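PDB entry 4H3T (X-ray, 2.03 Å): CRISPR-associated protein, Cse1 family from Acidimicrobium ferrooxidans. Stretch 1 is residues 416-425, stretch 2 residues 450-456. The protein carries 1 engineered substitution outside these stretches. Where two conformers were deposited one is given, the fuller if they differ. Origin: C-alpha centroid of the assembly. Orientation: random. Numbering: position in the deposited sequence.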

# COMPACT_ATOMS: atom_id res chain seq x y z
N LEU A 416 26.40 -16.19 -0.84
CA LEU A 416 27.34 -15.18 -0.36
C LEU A 416 27.59 -15.23 1.14
O LEU A 416 28.60 -14.70 1.58
CB LEU A 416 26.87 -13.79 -0.74
CG LEU A 416 27.21 -13.36 -2.19
CD1 LEU A 416 26.49 -12.09 -2.54
CD2 LEU A 416 28.74 -13.16 -2.36
N GLY A 417 26.71 -15.85 1.91
CA GLY A 417 26.90 -15.98 3.33
C GLY A 417 28.21 -16.70 3.68
O GLY A 417 28.80 -16.39 4.69
N TYR A 418 28.65 -17.68 2.87
CA TYR A 418 29.90 -18.43 3.12
C TYR A 418 31.10 -17.50 3.02
O TYR A 418 32.05 -17.68 3.71
CB TYR A 418 30.01 -19.54 2.10
CG TYR A 418 28.92 -20.55 2.27
CD1 TYR A 418 28.85 -21.32 3.42
CD2 TYR A 418 27.95 -20.74 1.28
CE1 TYR A 418 27.84 -22.25 3.60
CE2 TYR A 418 26.93 -21.67 1.44
CZ TYR A 418 26.90 -22.45 2.60
OH TYR A 418 25.92 -23.40 2.82
N VAL A 419 31.03 -16.45 2.20
CA VAL A 419 32.10 -15.46 2.08
C VAL A 419 31.98 -14.46 3.24
O VAL A 419 32.99 -14.06 3.81
CB VAL A 419 32.03 -14.77 0.67
CG1 VAL A 419 32.88 -13.50 0.62
CG2 VAL A 419 32.45 -15.76 -0.40
N ALA A 420 30.75 -14.03 3.57
CA ALA A 420 30.52 -13.04 4.65
C ALA A 420 31.07 -13.56 5.99
O ALA A 420 31.62 -12.80 6.79
CB ALA A 420 29.04 -12.77 4.80
N GLU A 421 30.93 -14.83 6.22
CA GLU A 421 31.37 -15.41 7.49
C GLU A 421 32.87 -15.76 7.54
O GLU A 421 33.35 -16.22 8.59
CB GLU A 421 30.54 -16.65 7.79
CG GLU A 421 30.88 -17.86 6.98
CD GLU A 421 29.92 -19.00 7.22
OE1 GLU A 421 28.91 -18.79 7.92
OE2 GLU A 421 30.19 -20.11 6.72
N ALA A 422 33.59 -15.66 6.38
CA ALA A 422 34.99 -16.07 6.32
C ALA A 422 35.85 -15.38 7.37
O ALA A 422 36.72 -16.02 7.95
CB ALA A 422 35.57 -15.78 4.93
N ARG A 423 35.61 -14.12 7.65
CA ARG A 423 36.41 -13.42 8.67
C ARG A 423 36.23 -14.02 10.11
O ARG A 423 37.04 -13.75 10.97
CB ARG A 423 36.13 -11.92 8.64
CG ARG A 423 34.93 -11.37 9.34
CD ARG A 423 34.59 -9.94 8.77
NE ARG A 423 33.70 -10.16 7.63
CZ ARG A 423 32.60 -9.49 7.32
NH1 ARG A 423 31.85 -9.89 6.32
NH2 ARG A 423 32.25 -8.40 8.02
N TYR A 424 35.22 -14.84 10.34
CA TYR A 424 34.92 -15.42 11.66
C TYR A 424 35.16 -16.90 11.67
O TYR A 424 34.91 -17.55 12.66
CB TYR A 424 33.42 -15.14 12.04
CG TYR A 424 33.05 -13.69 11.99
CD1 TYR A 424 33.73 -12.74 12.75
CD2 TYR A 424 32.11 -13.22 11.08
CE1 TYR A 424 33.50 -11.39 12.60
CE2 TYR A 424 31.84 -11.88 10.95
CZ TYR A 424 32.50 -10.96 11.76
OH TYR A 424 32.24 -9.63 11.63
N LEU A 425 35.55 -17.47 10.55
CA LEU A 425 35.75 -18.91 10.50
C LEU A 425 37.01 -19.36 11.24
O LEU A 425 38.03 -18.65 11.26
CB LEU A 425 35.87 -19.32 9.03
CG LEU A 425 35.41 -20.68 8.67
CD1 LEU A 425 33.92 -20.76 8.66
CD2 LEU A 425 35.96 -21.09 7.27
N ALA A 450 24.68 -12.14 11.57
CA ALA A 450 24.37 -10.75 11.24
C ALA A 450 25.22 -10.31 10.01
O ALA A 450 24.70 -9.66 9.12
CB ALA A 450 24.62 -9.85 12.46
N ALA A 451 26.48 -10.72 9.91
CA ALA A 451 27.28 -10.39 8.73
C ALA A 451 26.71 -11.03 7.44
O ALA A 451 26.82 -10.46 6.38
CB ALA A 451 28.72 -10.81 8.92
N ARG A 452 26.23 -12.27 7.52
CA ARG A 452 25.61 -12.92 6.36
C ARG A 452 24.37 -12.12 5.88
O ARG A 452 24.21 -11.90 4.67
CB ARG A 452 25.22 -14.36 6.66
CG ARG A 452 26.39 -15.26 6.92
CD ARG A 452 26.13 -16.77 6.82
NE ARG A 452 25.21 -17.18 7.85
CZ ARG A 452 25.51 -17.59 9.08
NH1 ARG A 452 26.78 -17.74 9.45
NH2 ARG A 452 24.56 -17.85 9.93
N SER A 453 23.53 -11.66 6.83
CA SER A 453 22.37 -10.86 6.51
C SER A 453 22.76 -9.56 5.87
O SER A 453 22.10 -9.18 4.91
CB SER A 453 21.53 -10.58 7.75
OG SER A 453 20.44 -9.75 7.39
N ALA A 454 23.79 -8.86 6.40
CA ALA A 454 24.26 -7.59 5.82
C ALA A 454 24.72 -7.80 4.37
O ALA A 454 24.35 -7.02 3.52
CB ALA A 454 25.37 -6.95 6.67
N LEU A 455 25.46 -8.85 4.07
CA LEU A 455 25.92 -9.06 2.70
C LEU A 455 24.75 -9.45 1.77
O LEU A 455 24.74 -9.02 0.62
CB LEU A 455 27.08 -10.07 2.62
CG LEU A 455 27.88 -10.13 1.26
CD1 LEU A 455 28.49 -8.75 0.88
CD2 LEU A 455 28.96 -11.09 1.38
N ALA A 456 23.77 -10.21 2.26
CA ALA A 456 22.52 -10.48 1.51
C ALA A 456 21.79 -9.17 1.21
O ALA A 456 21.36 -8.92 0.08
CB ALA A 456 21.61 -11.39 2.34
O HOH W 1 28.78 -8.51 6.12

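The contact buries 404 Å², summed over both sides, and rests on close apolar packing with a single direct hydrogen bond between the stretches. That bond belongs to a salt bridge: R452 NH1 donates to E421 OE1 at 2.8 Å. The N-H...acceptor angle of 130° is well short of linear, and the carboxylate oxygen lies oblique to the guanidinium, so charge attraction probably contributes alongside a bent hydrogen bond. Both side chains leave their backbones sideways. E421, with chi1 p and chi2 t, brings its carboxylate nearer to the other stretch, while R452 runs m, t, m through chi1 to chi3 before reaching it.

On its way the arginine crosses G417, where the backbones come closest, with the two CA atoms of G417 and R452 4.5 Å apart. R452 CD lies 3.4 Å from G417 O, and an ideally placed CB on G417 would fall 2.9 Å from R452 CD, a clash. Glycine therefore leaves the space that the arginine's aliphatic portion occupies. The carbonyl of G417 is not left without a donor, since E421 N reaches G417 O at 3.1 Å.

A420 points toward the partner helix, and its methyl is small enough to sit against the backbone there: A420 CB is 3.6 Å from A451 O and 3.8 Å from R452 CA. The same methyl meets L455 CD2 at 3.8 Å from A420 CB. L455, in the t, p rotamer, also places CD2 4.0 Å from L416 CB and 3.6 Å from L416 O. That last oxygen is satisfied within its own stretch, by A420 N at 3.0 Å to L416 O and by a weak bond from V419 N at 3.1 Å to L416 O. The leucines and A420 are buried, in keeping with their apolar side chains.

A451 likewise points toward stretch 1. Its methyl approaches the edge of the Y424 ring, with Y424 CE2 3.9 Å from A451 CB, and lies over one face of the R423 guanidinium, 4.2 Å from A451 CB to R423 NH1. The carbonyl of A451 has two partners: L455 N donates to A451 O at 3.1 Å along the helix, and water 1 donates to A451 O at 2.8 Å. The water also accepts a weak hydrogen bond from R423 NH1 at 3.4 Å, completing a solvent bridge between the stretches. R423 NH1 lies 3.0 Å from A420 O as well, although the geometry leaves that pairing undecided.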